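Local coordinates for protein putative transcriptional regulator (Streptomyces coelicolor A3, PDB 2RA5) that probably binds DNA and regulates transcription as a GntR-family regulator, and carries a UTRA domain that holds a small acid in its pocket, at residues T169-Y172 against R173-A177; A193-S196 against G197-E200; P116-A119 against E120-A123. One frame throughout, in Å; residues are numbered along the deposited sequence.

Contact 1: residues T169-Y172 against R173-A177; sequences TGLY and RLMRA. With SRT (S,R meso-tartaric acid), chain B.
The first turn of helix 171-177 lines the tartaric acid pocket, and it is closed by Leu174 N giving its hydrogen to Gly170 O at 3.2 Å. Two more i to i+4 bonds carry the turn onward, from Met175 N to Leu171 O and from Arg176 N to Tyr172 O. Gly170 is the N-cap; the first amides after it have no carbonyl of a preceding turn to bond to, and two of them go to the acid. Leu171 N donates to the hydroxyl SRT O2 over 2.8 Å, while Tyr172 N makes a weak bond to the carboxylate oxygen SRT O4, a group that the helix N-terminus would probably favour. In this UTRA domain Arg138 and Arg215 bond the same ligand and probably help to balance its charge. SRT O41 lies over one face of the Tyr172 ring, 3.4 Å above its plane and offset toward the rim. Alongside the ring runs the selenomethionine Met175, whose bend at chi3 (-47°) brings CE to 3.3 Å from Tyr172 CD1. Tyr172 OH is hydrogen-bonded to Thr217 OG1, which pins the far end of the ring. Arg176 NH2 comes near the plane of the ring at its edge, 3.7 Å from Tyr172 CB. At the start of the helix Thr169 crosses Leu174 at about a right angle, its OG1 lying 3.7 Å from Leu174 CG.

Contact 2: residues A193-S196 against G197-E200; sequences AATS and GEAE
Ala194 CB rests against two side chains of the following helical turn, 3.9 Å from Glu198 CG and 4.1 Å from Ala199 CB, where the chain leaves strand 184-193 and enters helix 196-202. Thr195 is the N-cap. Its carbonyl takes the hydrogen of Ala199 N at 2.9 Å, and Ser196 O takes that of Glu200 N. The Thr195 hydroxyl stands anti to its own N (chi1 152°) and reaches the helix start through a water, which lies 2.7 Å from Thr195 OG1 and accepts from Gly197 N at 3.1 Å. Glu198 folds back across Thr195 at about a right angle: with CG lodged between N and carbonyl carbon (chi1 44°) and a bend at chi2, OE2 comes 3.3 Å from Thr195 CG2. Arg192, on the preceding strand, holds that oxygen in a salt bridge, and Leu210 of strand 209-218 packs on both Ala194 and Glu198. Further out, Ala194 pairs its backbone with Gly207 and Ala208, and Ala193 packs on Pro209 of the second subunit. A water-mediated cap thus serves one early amide, Gly197 N, while the carboxylate near the N-terminus would be expected to feel a favourable helix dipole as well as its arginine.

Contact 3: residues P116-A119 against E120-A123; sequences PATA and EIAA
Two i to i+4 bonds wind the chain from Thr118 into helix 119-125, Ala122 N donating to Thr118 O and Ala123 N to Ala119 O, each over 2.9 Å. Before them the backbone is extended at the end of strand 106-116, so the join is a strand-to-helix turn with Thr118 as N-cap. A third bond comes from the Thr118 side chain, whose OG1 accepts from Ile121 N. It is long at 3.4 Å and weak, yet straight, with an N-H...O angle of 166°. The hydroxyl gets there because chi1 (57°) tucks OG1 between the backbone N and the carbonyl carbon, turned in over the first turn of the helix, while CG2 lies anti to the carbonyl carbon. Ile121 adds a van der Waals contact with the hydroxyl oxygen: its CG1 branch, beside its own N, brings CD1 to 3.5 Å from Thr118 OG1, so the same oxygen meets both an amide and a methyl of one residue. The other branch, CG2, makes apolar contact with Ala117 CB at 4.1 Å. That alanine methyl also faces Ala122 CB at 4.2 Å, making a small hydrophobic patch of Ala117, Ile121 and Ala122 on the inner side of the turn. Val127, in the loop after the helix, touches Ala117, and the backbone of Ala117 is bonded to Asp130 and Ser131, tying the end of the strand to the chain that returns toward strand 132-142. An isopropyl alcohol, probably from the crystallisation liquor, lies about 3 Å from the Thr118 side chain. The chemistry implies a modest cap: one hydroxyl serves one early amide over a long bond, and the buried methyls of Ala117, Ile121 and Ala122 pack beside it.

In the fold
All three contacts are first turns of short helices inside the UTRA domain, but their surroundings differ. Contacts 2 and 3 each follow a strand that is outermost in this chain's six-stranded sheet, and an alanine buried under the turn meets the helix. Contact 3 caps directly, though weakly, by hydroxyl, contact 2 through water, with a salt bridge and a touch of the second subunit. Contact 1 instead follows helix 165-168, lies nearest the chain centre, and spends its early amides on the ligand. None is wholly core: each mixes buried and exposed residues. Centres of contacts 1 and 2 are about 28 Å apart, on opposite sides of the chain's centre.

Contact 1: residues T169-Y172 against R173-A177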
ATOM      1  N   THR A 169      -1.809  -3.831 -24.156  1.00 91.09           N
ATOM      2  CA  THR A 169      -2.580  -3.016 -23.217  1.00 83.21           C
ATOM      3  C   THR A 169      -2.811  -3.669 -21.847  1.00 88.20           C
ATOM      4  O   THR A 169      -2.643  -4.878 -21.674  1.00 86.38           O
ATOM      5  CB  THR A 169      -3.946  -2.601 -23.826  1.00 89.84           C
ATOM      6  OG1 THR A 169      -4.845  -3.719 -23.845  1.00 83.46           O
ATOM      7  CG2 THR A 169      -3.761  -2.098 -25.250  1.00105.88           C
ATOM      8  N   GLY A 170      -3.200  -2.848 -20.876  1.00 86.72           N
ATOM      9  CA  GLY A 170      -3.530  -3.329 -19.544  1.00 68.69           C
ATOM     10  C   GLY A 170      -4.734  -4.258 -19.481  1.00 73.92           C
ATOM     11  O   GLY A 170      -5.616  -4.255 -20.344  1.00 66.95           O
ATOM     12  N   LEU A 171      -4.776  -5.057 -18.428  1.00 55.81           N
ATOM     13  CA  LEU A 171      -5.823  -6.062 -18.278  1.00 53.29           C
ATOM     14  C   LEU A 171      -7.198  -5.432 -18.080  1.00 69.28           C
ATOM     15  O   LEU A 171      -8.194  -5.954 -18.580  1.00 54.13           O
ATOM     16  CB  LEU A 171      -5.480  -7.009 -17.119  1.00 58.56           C
ATOM     17  CG  LEU A 171      -6.513  -8.067 -16.730  1.00 59.18           C
ATOM     18  CD1 LEU A 171      -6.813  -8.973 -17.917  1.00 55.78           C
ATOM     19  CD2 LEU A 171      -6.049  -8.879 -15.521  1.00 54.28           C
ATOM     20  N   TYR A 172      -7.252  -4.307 -17.366  1.00 63.06           N
ATOM     21  CA  TYR A 172      -8.520  -3.601 -17.153  1.00 60.20           C
ATOM     22  C   TYR A 172      -9.108  -3.058 -18.450  1.00 67.23           C
ATOM     23  O   TYR A 172     -10.318  -3.146 -18.670  1.00 64.17           O
ATOM     24  CB  TYR A 172      -8.347  -2.458 -16.158  1.00 49.78           C
ATOM     25  CG  TYR A 172      -8.477  -2.876 -14.723  1.00 75.52           C
ATOM     26  CD1 TYR A 172      -8.283  -4.208 -14.338  1.00 70.61           C
ATOM     27  CD2 TYR A 172      -8.778  -1.941 -13.743  1.00 58.85           C
ATOM     28  CE1 TYR A 172      -8.407  -4.593 -13.016  1.00 55.98           C
ATOM     29  CE2 TYR A 172      -8.902  -2.311 -12.426  1.00 68.23           C
ATOM     30  CZ  TYR A 172      -8.714  -3.632 -12.064  1.00 80.89           C
ATOM     31  OH  TYR A 172      -8.838  -3.965 -10.735  1.00 77.55           O
ATOM     32  N   ARG A 173      -8.251  -2.479 -19.294  0.50 68.23           N
ATOM     33  CA  ARG A 173      -8.678  -1.916 -20.573  0.50 70.39           C
ATOM     34  C   ARG A 173      -9.274  -3.011 -21.436  0.50 73.01           C
ATOM     35  O   ARG A 173     -10.337  -2.834 -22.031  0.50 71.05           O
ATOM     36  CB  ARG A 173      -7.507  -1.233 -21.300  0.50 79.27           C
ATOM     37  CG  ARG A 173      -7.828  -0.754 -22.727  0.50 81.70           C
ATOM     38  CD  ARG A 173      -6.622  -0.061 -23.376  0.50 90.04           C
ATOM     39  NE  ARG A 173      -6.648  -0.090 -24.843  0.50 94.00           N
ATOM     40  CZ  ARG A 173      -6.616   0.986 -25.632  0.50 90.64           C
ATOM     41  NH1 ARG A 173      -6.636   0.839 -26.951  0.50 79.96           N
ATOM     42  NH2 ARG A 173      -6.553   2.208 -25.116  0.50 86.97           N
ATOM     43  N   LEU A 174      -8.593  -4.154 -21.485  1.00 74.34           N
ATOM     44  CA  LEU A 174      -9.089  -5.297 -22.254  1.00 70.36           C
ATOM     45  C   LEU A 174     -10.463  -5.734 -21.772  1.00 62.90           C
ATOM     46  O   LEU A 174     -11.360  -5.987 -22.575  1.00 64.22           O
ATOM     47  CB  LEU A 174      -8.120  -6.475 -22.171  1.00 78.30           C
ATOM     48  CG  LEU A 174      -7.102  -6.558 -23.306  1.00 93.63           C
ATOM     49  CD1 LEU A 174      -6.120  -7.698 -23.079  1.00 89.11           C
ATOM     50  CD2 LEU A 174      -7.837  -6.735 -24.616  1.00 82.35           C
HETATM   51  N   MSE A 175     -10.630  -5.819 -20.456  1.00 56.42           N
HETATM   52  CA  MSE A 175     -11.893  -6.295 -19.890  1.00 77.08           C
HETATM   53  C   MSE A 175     -13.037  -5.343 -20.194  1.00 65.69           C
HETATM   54  O   MSE A 175     -14.142  -5.763 -20.535  1.00 55.02           O
HETATM   55  CB  MSE A 175     -11.775  -6.516 -18.382  1.00 63.40           C
HETATM   56  CG  MSE A 175     -10.742  -7.574 -17.993  1.00 65.93           C
HETATM   57 SE   MSE A 175     -10.741  -8.008 -16.092  0.75 82.47          SE
HETATM   58  CE  MSE A 175     -10.762  -6.205 -15.356  1.00 87.18           C
ATOM     59  N   ARG A 176     -12.773  -4.051 -20.057  1.00 64.72           N
ATOM     60  CA  ARG A 176     -13.772  -3.051 -20.391  1.00 75.01           C
ATOM     61  C   ARG A 176     -14.090  -3.168 -21.872  1.00 65.55           C
ATOM     62  O   ARG A 176     -15.249  -3.083 -22.278  1.00 69.28           O
ATOM     63  CB  ARG A 176     -13.277  -1.645 -20.034  1.00 62.67           C
ATOM     64  CG  ARG A 176     -13.632  -1.236 -18.602  1.00 77.22           C
ATOM     65  CD  ARG A 176     -13.249   0.211 -18.287  1.00 80.68           C
ATOM     66  NE  ARG A 176     -11.804   0.403 -18.152  1.00 87.97           N
ATOM     67  CZ  ARG A 176     -11.186   0.700 -17.011  1.00 85.40           C
ATOM     68  NH1 ARG A 176     -11.891   0.849 -15.892  1.00 61.37           N
ATOM     69  NH2 ARG A 176      -9.865   0.857 -16.989  1.00 82.19           N
ATOM     70  N   ALA A 177     -13.046  -3.400 -22.663  1.00 74.82           N
ATOM     71  CA  ALA A 177     -13.179  -3.576 -24.104  1.00 65.65           C
ATOM     72  C   ALA A 177     -14.146  -4.704 -24.457  1.00 61.47           C
ATOM     73  O   ALA A 177     -14.854  -4.636 -25.458  1.00 81.66           O
ATOM     74  CB  ALA A 177     -11.817  -3.815 -24.736  1.00 64.74           C
TER
HETATM   75  O1  SRT B 247      -3.647  -6.137 -13.647  1.00 78.97           O
HETATM   76  O11 SRT B 247      -2.449  -4.639 -12.522  1.00 80.36           O
HETATM   77  C1  SRT B 247      -2.961  -5.076 -13.599  1.00 78.79           C
HETATM   78  C2  SRT B 247      -2.706  -4.316 -14.887  1.00 75.69           C
HETATM   79  O2  SRT B 247      -3.419  -4.927 -15.968  1.00 70.63           O
HETATM   80  C3  SRT B 247      -3.025  -2.812 -14.751  1.00 75.43           C
HETATM   81  O3  SRT B 247      -2.338  -2.016 -15.726  1.00 75.31           O
HETATM   82  C4  SRT B 247      -4.490  -2.550 -14.909  1.00 76.16           C
HETATM   83  O4  SRT B 247      -4.965  -2.260 -16.050  1.00 74.42           O
HETATM   84  O41 SRT B 247      -5.153  -2.639 -13.855  1.00 76.86           O

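Contact 2: residues A193-S196 against G197-E200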
ATOM      1  N   ALA A 193       9.155 -11.896   2.443  1.00 81.15           N
ATOM      2  CA  ALA A 193      10.419 -12.407   1.926  1.00 87.03           C
ATOM      3  C   ALA A 193      10.106 -13.290   0.721  1.00 72.68           C
ATOM      4  O   ALA A 193       9.238 -14.157   0.789  1.00 69.73           O
ATOM      5  CB  ALA A 193      11.167 -13.192   2.978  1.00 72.67           C
ATOM      6  N   ALA A 194      10.807 -13.046  -0.381  1.00 84.65           N
ATOM      7  CA  ALA A 194      10.581 -13.771  -1.624  1.00 87.39           C
ATOM      8  C   ALA A 194      11.144 -15.174  -1.552  1.00 91.81           C
ATOM      9  O   ALA A 194      12.268 -15.374  -1.096  1.00 98.60           O
ATOM     10  CB  ALA A 194      11.217 -13.029  -2.781  1.00 81.19           C
ATOM     11  N   THR A 195      10.373 -16.150  -2.016  1.00 96.14           N
ATOM     12  CA  THR A 195      10.905 -17.497  -2.150  1.00107.60           C
ATOM     13  C   THR A 195      11.638 -17.625  -3.486  1.00104.56           C
ATOM     14  O   THR A 195      11.496 -16.770  -4.360  1.00 98.95           O
ATOM     15  CB  THR A 195       9.814 -18.577  -1.980  1.00105.17           C
ATOM     16  OG1 THR A 195      10.177 -19.754  -2.716  1.00119.29           O
ATOM     17  CG2 THR A 195       8.462 -18.058  -2.456  1.00 88.35           C
ATOM     18  N   SER A 196      12.433 -18.684  -3.623  1.00108.56           N
ATOM     19  CA  SER A 196      13.302 -18.872  -4.785  1.00101.43           C
ATOM     20  C   SER A 196      12.619 -18.557  -6.107  1.00 96.28           C
ATOM     21  O   SER A 196      13.221 -17.944  -6.992  1.00 83.57           O
ATOM     22  CB  SER A 196      13.858 -20.301  -4.822  1.00 95.62           C
ATOM     23  OG  SER A 196      14.945 -20.451  -3.927  1.00 99.88           O
ATOM     24  N   GLY A 197      11.366 -18.984  -6.238  1.00 93.89           N
ATOM     25  CA  GLY A 197      10.627 -18.816  -7.476  1.00 91.73           C
ATOM     26  C   GLY A 197      10.516 -17.369  -7.904  1.00 93.50           C
ATOM     27  O   GLY A 197      11.041 -16.987  -8.949  1.00 89.31           O
ATOM     28  N   GLU A 198       9.840 -16.560  -7.093  1.00 95.26           N
ATOM     29  CA  GLU A 198       9.620 -15.157  -7.435  1.00 98.35           C
ATOM     30  C   GLU A 198      10.907 -14.350  -7.363  1.00 96.17           C
ATOM     31  O   GLU A 198      11.081 -13.390  -8.114  1.00 88.18           O
ATOM     32  CB  GLU A 198       8.526 -14.535  -6.564  1.00 95.67           C
ATOM     33  CG  GLU A 198       8.621 -14.883  -5.095  1.00 97.95           C
ATOM     34  CD  GLU A 198       7.257 -14.923  -4.443  1.00 97.76           C
ATOM     35  OE1 GLU A 198       6.264 -14.736  -5.176  1.00 86.45           O
ATOM     36  OE2 GLU A 198       7.178 -15.141  -3.212  1.00 90.58           O
ATOM     37  N   ALA A 199      11.813 -14.748  -6.473  1.00 94.64           N
ATOM     38  CA  ALA A 199      13.138 -14.134  -6.422  1.00 89.38           C
ATOM     39  C   ALA A 199      13.858 -14.249  -7.776  1.00 95.66           C
ATOM     40  O   ALA A 199      14.426 -13.272  -8.268  1.00 91.08           O
ATOM     41  CB  ALA A 199      13.968 -14.743  -5.302  1.00 86.05           C
ATOM     42  N   GLU A 200      13.815 -15.432  -8.385  1.00 96.47           N
ATOM     43  CA  GLU A 200      14.400 -15.629  -9.714  1.00101.38           C
ATOM     44  C   GLU A 200      13.709 -14.797 -10.802  1.00104.97           C
ATOM     45  O   GLU A 200      14.360 -14.036 -11.524  1.00 93.48           O
ATOM     46  CB  GLU A 200      14.399 -17.113 -10.103  1.00116.15           C
ATOM     47  CG  GLU A 200      15.642 -17.875  -9.657  1.00141.83           C
ATOM     48  CD  GLU A 200      15.780 -19.231 -10.335  1.00165.04           C
ATOM     49  OE1 GLU A 200      14.739 -19.828 -10.692  1.00149.17           O
ATOM     50  OE2 GLU A 200      16.933 -19.697 -10.511  1.00136.39           O
TER
HETATM   51  O   HOH W   1      10.651 -21.553  -4.611  1.00 97.90           O

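Contact 3: residues P116-A119 against E120-A123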
ATOM      1  N   PRO A 116      -7.737 -25.533 -12.468  1.00 40.58           N
ATOM      2  CA  PRO A 116      -8.831 -25.737 -11.503  1.00 44.77           C
ATOM      3  C   PRO A 116      -8.687 -24.822 -10.301  1.00 54.89           C
ATOM      4  O   PRO A 116      -7.580 -24.709  -9.795  1.00 47.05           O
ATOM      5  CB  PRO A 116      -8.641 -27.200 -11.074  1.00 42.47           C
ATOM      6  CG  PRO A 116      -7.175 -27.477 -11.349  1.00 40.10           C
ATOM      7  CD  PRO A 116      -6.909 -26.744 -12.621  1.00 47.84           C
ATOM      8  N   ALA A 117      -9.768 -24.199  -9.834  1.00 45.50           N
ATOM      9  CA  ALA A 117      -9.663 -23.283  -8.697  1.00 36.32           C
ATOM     10  C   ALA A 117      -9.309 -23.988  -7.377  1.00 44.16           C
ATOM     11  O   ALA A 117      -9.930 -24.972  -7.002  1.00 50.77           O
ATOM     12  CB  ALA A 117     -10.930 -22.470  -8.548  1.00 42.40           C
ATOM     13  N   THR A 118      -8.269 -23.502  -6.705  1.00 47.95           N
ATOM     14  CA  THR A 118      -7.954 -23.926  -5.342  1.00 46.76           C
ATOM     15  C   THR A 118      -8.953 -23.232  -4.440  1.00 55.75           C
ATOM     16  O   THR A 118      -9.768 -22.431  -4.904  1.00 53.83           O
ATOM     17  CB  THR A 118      -6.553 -23.474  -4.915  1.00 49.47           C
ATOM     18  OG1 THR A 118      -6.471 -22.049  -5.040  1.00 50.44           O
ATOM     19  CG2 THR A 118      -5.494 -24.107  -5.813  1.00 51.41           C
ATOM     20  N   ALA A 119      -8.882 -23.517  -3.149  1.00 56.21           N
ATOM     21  CA  ALA A 119      -9.854 -22.965  -2.228  1.00 66.88           C
ATOM     22  C   ALA A 119      -9.733 -21.456  -2.147  1.00 53.55           C
ATOM     23  O   ALA A 119     -10.739 -20.761  -2.114  1.00 62.59           O
ATOM     24  CB  ALA A 119      -9.726 -23.597  -0.861  1.00 56.44           C
ATOM     25  N   GLU A 120      -8.487 -20.962  -2.128  0.50 47.51           N
ATOM     26  CA  GLU A 120      -8.199 -19.532  -2.075  0.50 53.72           C
ATOM     27  C   GLU A 120      -8.753 -18.802  -3.295  0.50 53.45           C
ATOM     28  O   GLU A 120      -9.387 -17.753  -3.180  0.50 48.65           O
ATOM     29  CB  GLU A 120      -6.684 -19.288  -1.946  0.50 57.37           C
ATOM     30  CG  GLU A 120      -6.261 -17.822  -2.134  0.50 70.39           C
ATOM     31  CD  GLU A 120      -4.832 -17.545  -1.681  0.50 79.37           C
ATOM     32  OE1 GLU A 120      -4.176 -18.486  -1.183  0.50 87.38           O
ATOM     33  OE2 GLU A 120      -4.369 -16.386  -1.817  0.50 64.23           O
ATOM     34  N   ILE A 121      -8.522 -19.374  -4.467  1.00 49.16           N
ATOM     35  CA  ILE A 121      -8.996 -18.776  -5.706  1.00 51.28           C
ATOM     36  C   ILE A 121     -10.517 -18.831  -5.783  1.00 47.67           C
ATOM     37  O   ILE A 121     -11.150 -17.877  -6.224  1.00 47.23           O
ATOM     38  CB  ILE A 121      -8.363 -19.409  -6.964  1.00 55.65           C
ATOM     39  CG1 ILE A 121      -6.860 -19.135  -7.006  1.00 53.15           C
ATOM     40  CG2 ILE A 121      -9.023 -18.868  -8.235  1.00 43.49           C
ATOM     41  CD1 ILE A 121      -6.118 -20.108  -7.906  1.00 68.61           C
ATOM     42  N   ALA A 122     -11.099 -19.948  -5.354  1.00 50.05           N
ATOM     43  CA  ALA A 122     -12.551 -20.120  -5.394  1.00 41.22           C
ATOM     44  C   ALA A 122     -13.209 -19.087  -4.476  1.00 40.49           C
ATOM     45  O   ALA A 122     -14.144 -18.363  -4.859  1.00 43.05           O
ATOM     46  CB  ALA A 122     -12.914 -21.518  -4.957  1.00 43.51           C
ATOM     47  N   ALA A 123     -12.693 -19.009  -3.261  1.00 35.84           N
ATOM     48  CA  ALA A 123     -13.085 -17.970  -2.314  1.00 50.76           C
ATOM     49  C   ALA A 123     -13.034 -16.553  -2.899  1.00 54.62           C
ATOM     50  O   ALA A 123     -14.018 -15.812  -2.796  1.00 48.38           O
ATOM     51  CB  ALA A 123     -12.223 -18.059  -1.043  1.00 39.07           C
TER